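Local structure of cell division control protein 4 (Saccharomyces cerevisiae, 3V7D) at residues G223-L229 / R267-V273; R274-H279 / Y314-H320; R183-V187 / T196-E200. The protein recognises phosphorylated target proteins, such as the CDK inhibitor SIC1, for ubiquitination by an SCF E3 ligase complex and subsequent proteasomal degradation. The protein carries 1 engineered substitution. All coordinates share one frame; numbering follows the deposited sequence.

How the interactions relate
All three contacts lie in the WD40 propeller of this F-box protein. Interaction 3 pairs two neighbouring strands of one sheet, while interactions 1 and 2 each join one sheet to the next. The chain runs directly from Val273 of interaction 1 into Arg274 of interaction 2; the two also touch where Leu229 CD2 meets Val276 CG2 at 4.0 Å, their centres about 14 Å apart. Interaction 3 stands farther off, its centre about 18 Å from that of interaction 1 and about 22 Å from that of interaction 2. The bound peptide brings them together: Arg225, Arg274 and Arg183, one from each contact, all pack on modified side chains of this ligand.

Interaction 1 of 3, residues G223-L229 / R267-V273; sequences GSRDNTL and RGHMASV
Val273 gives its backbone N-H to Ser224 O across the contact (N to O 3.0 Å, 169° at the hydrogen). The turn that presents this oxygen is held from within. Ser224 OG takes the N-H of Asp226 in an ST turn and is also hydrogen-bonded to Thr205 O, and Asp226 OD1 takes both the N-H and the hydroxyl of Thr228, the first closing an Asx turn. A water adds a bridge by donating to Asn227 O and to His269 O.

Apolar packing centres on Val273. Its CG1 sits against Gly223 CA at 3.8 Å, while CG2 meets Leu229 CD1 at 3.7 Å, with the leucine and valine side chains crossing at about a right angle. CG2 also lies against the Thr228 carbonyl oxygen.

Polar groups also pack without bonding. The Asn227 amide lies along the backbone of Met270 to Ser272, with OD1 3.0 Å from Ala271 C; CG is anti to the asparagine's own carbonyl carbon (chi1 -47°), which lays the amide against that backbone. Asn227 CA-H points at Ala271 O (CA to O 3.4 Å). Arg225 CG touches Ser272 OG at 3.4 Å, a buried hydroxyl for which the model has no partner. Beyond CG the arginine chain runs out straight, and its guanidinium bonds to the bound peptide.

His269, set between Ser285 at NE2 and Asp289 at ND1, is consistent with the His-Ser-Asp part of the WD40 structural tetrad, whose tryptophan would be Trp295; the contact fits a turn of one propeller blade against the loop entering the next.

Interaction 2 of 3, residues R274-H279 / Y314-H320; sequences RTVSGH and YSTIYDH
His279 and His320 lay their rings flat on one another, planes 2° apart and centroids 3.5 Å apart. His320 CD2 is over the centre of the His279 ring, and His279 ND1 is over the centre of the His320 ring. Just inside this stack, Ser277 OG receives the N-H of Tyr318 in a short, straight bond (OG to N 2.8 Å, 169°). Two residues back, Thr275 OG1 takes the N-H of Thr316 over a longer 3.2 Å. Both hydroxyls stand opposite their own backbone N (chi1 173° for Ser277), which carries them across to the neighbouring strand. No backbone-to-backbone bond spans the contact; the hydrogen bonds across it are made by side-chain oxygens accepting from backbone N-H groups.

The Tyr318 ring comes in beside the stack. The backbone N of His279 lies in its plane at the edge, 3.6 Å from CD2, and His320 CA lies over one face, toward its rim. At the other end Arg274, bent at chi2, brings NE within 3.8 Å of Tyr314 CD2, and its NH2 meets the edge of the tyrosine ring in plane.

Farther out, each strand is held by its own sheet. Arg274 and Thr275 both face Gly286, and Tyr314 and Ser315 both face Ala328, each set making a classic beta bulge. Thr316 OG1 is bonded to Ile326 O. Separately, Tyr314 OH makes a side-chain bond to Arg312, just before the segment. The bound peptide packs on Arg274 and Tyr314.

The two strands run almost parallel, their axes 5.6 Å apart at closest, yet they begin separate antiparallel sheets. Such side-by-side first strands of successive blades are the inner wall of a WD40 beta-propeller.

Interaction 3 of 3, residues R183-V187 / T196-E200; sequences RTVRV and THVFE. Unlike the reference sequence in segment 196-200: Glu200 (reference Lys).
Val185 and Phe199 form a hydrogen-bonded antiparallel pair: Val185 N reaches Phe199 O at 2.9 Å, and Phe199 N meets Val185 O at 2.7 Å. Val187 N gives its proton to His197 O at 2.9 Å. Val187 O is gripped twice in return, firmly by Thr196 N (2.8 Å) and weakly by His197 N, because Thr196 and His197 both face Val187 in a classic beta bulge. Thr196 OG1 and His197 ND1 satisfy each other at 2.9 Å, with either the possible donor.

Between these pairs Arg186 lies alongside Val198. Val198 CG1 sits over the centre of one guanidinium face, 3.9 Å above it, and CG2 approaches NE to 3.5 Å. Asp182 OD2 forms a salt bridge with NH1, and Asp182 OD1 is hydrogen-bonded to Thr184 OG1. A leucine here would probably leave Asp182 without its charged mate and Val198 without the flat group that covers it. On the face that carries Val185, Val187, His197 and Phe199, the CB atoms of Val185 and Phe199 touch. Glu200, where the reference sequence has lysine, sets CG against Thr184 CG2.

The Arg186 backbone bonds to Ser178 on strand 175-180, and strand 194-199 bonds on its far side to strand 251-253 through Val198 and Leu251. Backbone polarity in this buried hairpin is met chiefly by strand pairing, while the arginine charge is answered by an aspartate from the turn just before it.

Interaction 1 of 3, residues G223-L229 / R267-V273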
# COMPACT_ATOMS: atom_id res chain seq x y z
N GLY B 223 9.19 -22.57 12.86
CA GLY B 223 10.36 -23.22 12.29
C GLY B 223 11.49 -23.26 13.31
O GLY B 223 11.68 -22.33 14.08
N SER B 224 12.24 -24.36 13.30
CA SER B 224 13.29 -24.56 14.30
C SER B 224 14.59 -25.06 13.71
O SER B 224 14.64 -25.52 12.57
CB SER B 224 12.80 -25.53 15.38
OG SER B 224 13.88 -26.03 16.16
N ARG B 225 15.65 -24.98 14.51
CA ARG B 225 16.95 -25.54 14.15
C ARG B 225 16.97 -27.06 14.23
O ARG B 225 18.00 -27.68 13.99
CB ARG B 225 18.04 -24.95 15.04
CG ARG B 225 18.35 -23.51 14.75
CD ARG B 225 19.48 -23.00 15.62
NE ARG B 225 20.07 -21.79 15.05
CZ ARG B 225 21.04 -21.09 15.63
NH1 ARG B 225 21.54 -21.48 16.79
NH2 ARG B 225 21.52 -20.01 15.03
N ASP B 226 15.83 -27.67 14.56
CA ASP B 226 15.72 -29.13 14.55
C ASP B 226 15.26 -29.64 13.18
O ASP B 226 14.85 -30.79 13.06
CB ASP B 226 14.79 -29.63 15.66
CG ASP B 226 13.38 -29.06 15.57
OD1 ASP B 226 12.98 -28.59 14.49
OD2 ASP B 226 12.66 -29.10 16.59
N ASN B 227 15.32 -28.75 12.19
CA ASN B 227 14.96 -29.04 10.80
C ASN B 227 13.46 -29.20 10.55
O ASN B 227 13.04 -29.49 9.42
CB ASN B 227 15.71 -30.26 10.26
CG ASN B 227 17.19 -30.22 10.57
OD1 ASN B 227 17.72 -29.18 10.97
ND2 ASN B 227 17.87 -31.34 10.39
N THR B 228 12.65 -28.99 11.58
CA THR B 228 11.21 -29.22 11.47
C THR B 228 10.41 -27.93 11.58
O THR B 228 10.94 -26.87 11.92
CB THR B 228 10.69 -30.16 12.57
OG1 THR B 228 10.50 -29.41 13.78
CG2 THR B 228 11.67 -31.30 12.83
N LEU B 229 9.12 -28.04 11.28
CA LEU B 229 8.14 -27.03 11.65
C LEU B 229 7.03 -27.67 12.47
O LEU B 229 6.57 -28.78 12.16
CB LEU B 229 7.55 -26.35 10.42
CG LEU B 229 8.48 -25.47 9.59
CD1 LEU B 229 9.11 -26.27 8.46
CD2 LEU B 229 7.71 -24.27 9.06
N ARG B 267 7.96 -32.46 8.79
CA ARG B 267 9.34 -32.85 8.49
C ARG B 267 9.57 -32.86 6.99
O ARG B 267 8.67 -33.20 6.21
CB ARG B 267 9.65 -34.24 9.06
CG ARG B 267 9.85 -34.27 10.56
CD ARG B 267 10.11 -35.68 11.05
NE ARG B 267 9.20 -36.05 12.12
CZ ARG B 267 9.32 -35.62 13.37
NH1 ARG B 267 10.31 -34.79 13.69
NH2 ARG B 267 8.45 -36.00 14.29
N GLY B 268 10.78 -32.49 6.59
CA GLY B 268 11.12 -32.39 5.19
C GLY B 268 12.51 -31.83 4.98
O GLY B 268 13.26 -32.29 4.12
N HIS B 269 12.86 -30.81 5.77
CA HIS B 269 14.16 -30.17 5.65
C HIS B 269 15.29 -30.97 6.31
O HIS B 269 15.06 -31.71 7.26
CB HIS B 269 14.11 -28.74 6.19
CG HIS B 269 13.31 -27.81 5.33
ND1 HIS B 269 13.66 -27.52 4.03
CD2 HIS B 269 12.17 -27.13 5.57
CE1 HIS B 269 12.78 -26.68 3.51
NE2 HIS B 269 11.86 -26.43 4.43
N MET B 270 16.49 -30.81 5.78
CA MET B 270 17.66 -31.52 6.28
C MET B 270 18.54 -30.59 7.10
O MET B 270 19.61 -30.98 7.58
CB MET B 270 18.48 -32.10 5.12
CG MET B 270 17.77 -33.20 4.33
SD MET B 270 17.61 -34.75 5.24
CE MET B 270 15.93 -34.63 5.85
N ALA B 271 18.09 -29.35 7.25
CA ALA B 271 18.83 -28.36 8.02
C ALA B 271 17.87 -27.34 8.62
O ALA B 271 16.66 -27.38 8.36
CB ALA B 271 19.87 -27.66 7.16
N SER B 272 18.41 -26.44 9.43
CA SER B 272 17.61 -25.47 10.18
C SER B 272 16.58 -24.75 9.32
O SER B 272 16.87 -24.37 8.18
CB SER B 272 18.52 -24.46 10.87
OG SER B 272 17.77 -23.37 11.37
N VAL B 273 15.37 -24.60 9.85
CA VAL B 273 14.34 -23.84 9.17
C VAL B 273 14.52 -22.37 9.52
O VAL B 273 14.21 -21.94 10.64
CB VAL B 273 12.93 -24.30 9.56
CG1 VAL B 273 11.88 -23.45 8.86
CG2 VAL B 273 12.74 -25.77 9.22
O HOH W 1 13.15 -32.18 8.89

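Interaction 2 of 3, residues R274-H279 / Y314-H320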
# COMPACT_ATOMS: atom_id res chain seq x y z
N ARG B 274 15.03 -21.61 8.56
CA ARG B 274 15.47 -20.24 8.79
C ARG B 274 14.34 -19.22 8.66
O ARG B 274 14.32 -18.22 9.36
CB ARG B 274 16.59 -19.89 7.81
CG ARG B 274 17.19 -18.51 8.00
CD ARG B 274 17.73 -18.33 9.41
NE ARG B 274 18.49 -17.10 9.52
CZ ARG B 274 17.95 -15.91 9.77
NH1 ARG B 274 16.64 -15.80 9.94
NH2 ARG B 274 18.72 -14.83 9.86
N THR B 275 13.41 -19.49 7.76
CA THR B 275 12.36 -18.52 7.46
C THR B 275 11.03 -19.20 7.15
O THR B 275 11.00 -20.32 6.65
CB THR B 275 12.76 -17.62 6.28
OG1 THR B 275 11.65 -16.78 5.92
CG2 THR B 275 13.16 -18.47 5.08
N VAL B 276 9.94 -18.51 7.46
CA VAL B 276 8.61 -19.06 7.23
C VAL B 276 7.63 -17.94 6.88
O VAL B 276 7.68 -16.85 7.45
CB VAL B 276 8.13 -19.86 8.45
CG1 VAL B 276 8.04 -18.97 9.67
CG2 VAL B 276 6.79 -20.52 8.17
N SER B 277 6.75 -18.21 5.92
CA SER B 277 5.77 -17.22 5.48
C SER B 277 4.51 -17.92 5.02
O SER B 277 4.56 -18.77 4.13
CB SER B 277 6.35 -16.38 4.33
OG SER B 277 5.38 -15.51 3.78
N GLY B 278 3.37 -17.59 5.62
CA GLY B 278 2.13 -18.26 5.28
C GLY B 278 0.91 -17.36 5.18
O GLY B 278 0.90 -16.23 5.66
N HIS B 279 -0.13 -17.89 4.53
CA HIS B 279 -1.42 -17.23 4.46
C HIS B 279 -2.49 -18.29 4.20
O HIS B 279 -2.32 -19.15 3.33
CB HIS B 279 -1.44 -16.19 3.34
CG HIS B 279 -2.76 -15.49 3.19
ND1 HIS B 279 -3.02 -14.27 3.76
CD2 HIS B 279 -3.89 -15.85 2.53
CE1 HIS B 279 -4.26 -13.90 3.46
NE2 HIS B 279 -4.80 -14.84 2.72
N TYR B 314 17.62 -17.69 3.26
CA TYR B 314 17.58 -16.82 4.44
C TYR B 314 16.23 -16.14 4.62
O TYR B 314 15.87 -15.75 5.73
CB TYR B 314 18.70 -15.78 4.38
CG TYR B 314 19.98 -16.25 5.03
CD1 TYR B 314 20.91 -16.99 4.33
CD2 TYR B 314 20.24 -15.97 6.37
CE1 TYR B 314 22.08 -17.43 4.93
CE2 TYR B 314 21.40 -16.40 6.98
CZ TYR B 314 22.32 -17.13 6.26
OH TYR B 314 23.47 -17.56 6.87
N SER B 315 15.48 -16.01 3.53
CA SER B 315 14.21 -15.30 3.58
C SER B 315 13.25 -15.79 2.52
O SER B 315 13.64 -16.03 1.37
CB SER B 315 14.45 -13.80 3.41
OG SER B 315 13.24 -13.09 3.47
N THR B 316 11.98 -15.93 2.89
CA THR B 316 10.95 -16.23 1.91
C THR B 316 9.66 -15.46 2.16
O THR B 316 9.30 -15.15 3.30
CB THR B 316 10.64 -17.73 1.81
OG1 THR B 316 9.88 -17.99 0.63
CG2 THR B 316 9.86 -18.21 3.04
N ILE B 317 8.96 -15.15 1.08
CA ILE B 317 7.64 -14.54 1.17
C ILE B 317 6.66 -15.36 0.36
O ILE B 317 6.93 -15.71 -0.79
CB ILE B 317 7.65 -13.09 0.65
CG1 ILE B 317 8.44 -12.19 1.61
CG2 ILE B 317 6.22 -12.58 0.50
CD1 ILE B 317 8.43 -10.74 1.21
N TYR B 318 5.52 -15.68 0.96
CA TYR B 318 4.43 -16.28 0.21
C TYR B 318 3.54 -15.18 -0.34
O TYR B 318 2.77 -14.56 0.40
CB TYR B 318 3.63 -17.25 1.09
CG TYR B 318 2.38 -17.79 0.43
CD1 TYR B 318 2.37 -18.15 -0.91
CD2 TYR B 318 1.20 -17.96 1.16
CE1 TYR B 318 1.23 -18.65 -1.52
CE2 TYR B 318 0.05 -18.47 0.56
CZ TYR B 318 0.07 -18.80 -0.77
OH TYR B 318 -1.06 -19.30 -1.38
N ASP B 319 3.65 -14.92 -1.64
CA ASP B 319 2.78 -13.98 -2.32
C ASP B 319 1.46 -14.69 -2.60
O ASP B 319 1.30 -15.32 -3.64
CB ASP B 319 3.41 -13.52 -3.63
CG ASP B 319 2.64 -12.39 -4.30
OD1 ASP B 319 1.50 -12.09 -3.87
OD2 ASP B 319 3.17 -11.81 -5.27
N HIS B 320 0.51 -14.58 -1.66
CA HIS B 320 -0.76 -15.29 -1.78
C HIS B 320 -1.70 -14.63 -2.79
O HIS B 320 -2.55 -15.30 -3.37
CB HIS B 320 -1.45 -15.40 -0.42
CG HIS B 320 -1.74 -14.08 0.22
ND1 HIS B 320 -0.81 -13.39 0.95
CD2 HIS B 320 -2.86 -13.32 0.22
CE1 HIS B 320 -1.34 -12.26 1.39
NE2 HIS B 320 -2.59 -12.20 0.96

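Interaction 3 of 3, residues R183-V187 / T196-E200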
# COMPACT_ATOMS: atom_id res chain seq x y z
N ARG B 183 13.75 -23.52 23.24
CA ARG B 183 13.00 -24.49 22.45
C ARG B 183 11.48 -24.43 22.67
O ARG B 183 10.74 -25.25 22.14
CB ARG B 183 13.52 -25.91 22.69
CG ARG B 183 15.03 -26.04 22.54
CD ARG B 183 15.53 -27.38 23.04
NE ARG B 183 16.99 -27.43 23.05
CZ ARG B 183 17.70 -28.45 23.52
NH1 ARG B 183 17.09 -29.51 24.03
NH2 ARG B 183 19.03 -28.41 23.48
N THR B 184 11.03 -23.43 23.42
CA THR B 184 9.60 -23.30 23.69
C THR B 184 8.91 -22.29 22.78
O THR B 184 9.54 -21.37 22.24
CB THR B 184 9.34 -22.89 25.15
OG1 THR B 184 9.84 -21.57 25.38
CG2 THR B 184 10.02 -23.87 26.11
N VAL B 185 7.61 -22.47 22.61
CA VAL B 185 6.76 -21.49 21.95
C VAL B 185 5.82 -20.95 23.01
O VAL B 185 5.12 -21.72 23.67
CB VAL B 185 5.95 -22.14 20.81
CG1 VAL B 185 5.07 -21.10 20.15
CG2 VAL B 185 6.87 -22.80 19.80
N ARG B 186 5.79 -19.63 23.17
CA ARG B 186 4.99 -19.04 24.23
C ARG B 186 3.92 -18.08 23.71
O ARG B 186 4.16 -17.29 22.79
CB ARG B 186 5.88 -18.32 25.25
CG ARG B 186 6.47 -19.24 26.30
CD ARG B 186 7.37 -18.46 27.25
NE ARG B 186 7.69 -19.19 28.47
CZ ARG B 186 8.68 -20.07 28.57
NH1 ARG B 186 9.46 -20.32 27.53
NH2 ARG B 186 8.91 -20.68 29.72
N VAL B 187 2.73 -18.18 24.29
CA VAL B 187 1.63 -17.28 23.97
C VAL B 187 1.47 -16.29 25.12
O VAL B 187 1.47 -16.69 26.29
CB VAL B 187 0.31 -18.05 23.79
CG1 VAL B 187 -0.83 -17.09 23.45
CG2 VAL B 187 0.47 -19.11 22.71
N THR B 196 0.39 -16.99 28.87
CA THR B 196 -0.78 -17.83 29.08
C THR B 196 -0.53 -19.29 28.71
O THR B 196 -1.13 -20.20 29.30
CB THR B 196 -2.02 -17.32 28.30
OG1 THR B 196 -1.69 -17.17 26.91
CG2 THR B 196 -2.48 -15.98 28.86
N HIS B 197 0.36 -19.52 27.75
CA HIS B 197 0.67 -20.88 27.31
C HIS B 197 2.16 -21.06 27.00
O HIS B 197 2.78 -20.19 26.40
CB HIS B 197 -0.15 -21.24 26.06
CG HIS B 197 -1.63 -21.12 26.25
ND1 HIS B 197 -2.28 -19.90 26.27
CD2 HIS B 197 -2.59 -22.06 26.40
CE1 HIS B 197 -3.57 -20.09 26.44
NE2 HIS B 197 -3.79 -21.39 26.53
N VAL B 198 2.71 -22.20 27.42
CA VAL B 198 4.05 -22.58 27.02
C VAL B 198 4.00 -23.92 26.28
O VAL B 198 3.71 -24.95 26.88
CB VAL B 198 5.00 -22.71 28.22
CG1 VAL B 198 6.39 -23.12 27.76
CG2 VAL B 198 5.05 -21.41 29.01
N PHE B 199 4.27 -23.89 24.98
CA PHE B 199 4.24 -25.10 24.16
C PHE B 199 5.64 -25.68 23.95
O PHE B 199 6.49 -25.05 23.32
CB PHE B 199 3.60 -24.84 22.80
CG PHE B 199 2.16 -24.41 22.87
CD1 PHE B 199 1.40 -24.66 24.00
CD2 PHE B 199 1.57 -23.74 21.81
CE1 PHE B 199 0.07 -24.27 24.06
CE2 PHE B 199 0.25 -23.35 21.86
CZ PHE B 199 -0.50 -23.61 22.99
N GLU B 200 5.87 -26.87 24.48
CA GLU B 200 7.13 -27.56 24.26
C GLU B 200 6.95 -28.61 23.17
O GLU B 200 5.82 -29.00 22.87
CB GLU B 200 7.65 -28.19 25.56
CG GLU B 200 7.88 -27.18 26.68
CD GLU B 200 8.53 -27.79 27.91
OE1 GLU B 200 9.05 -28.93 27.82
OE2 GLU B 200 8.53 -27.14 28.97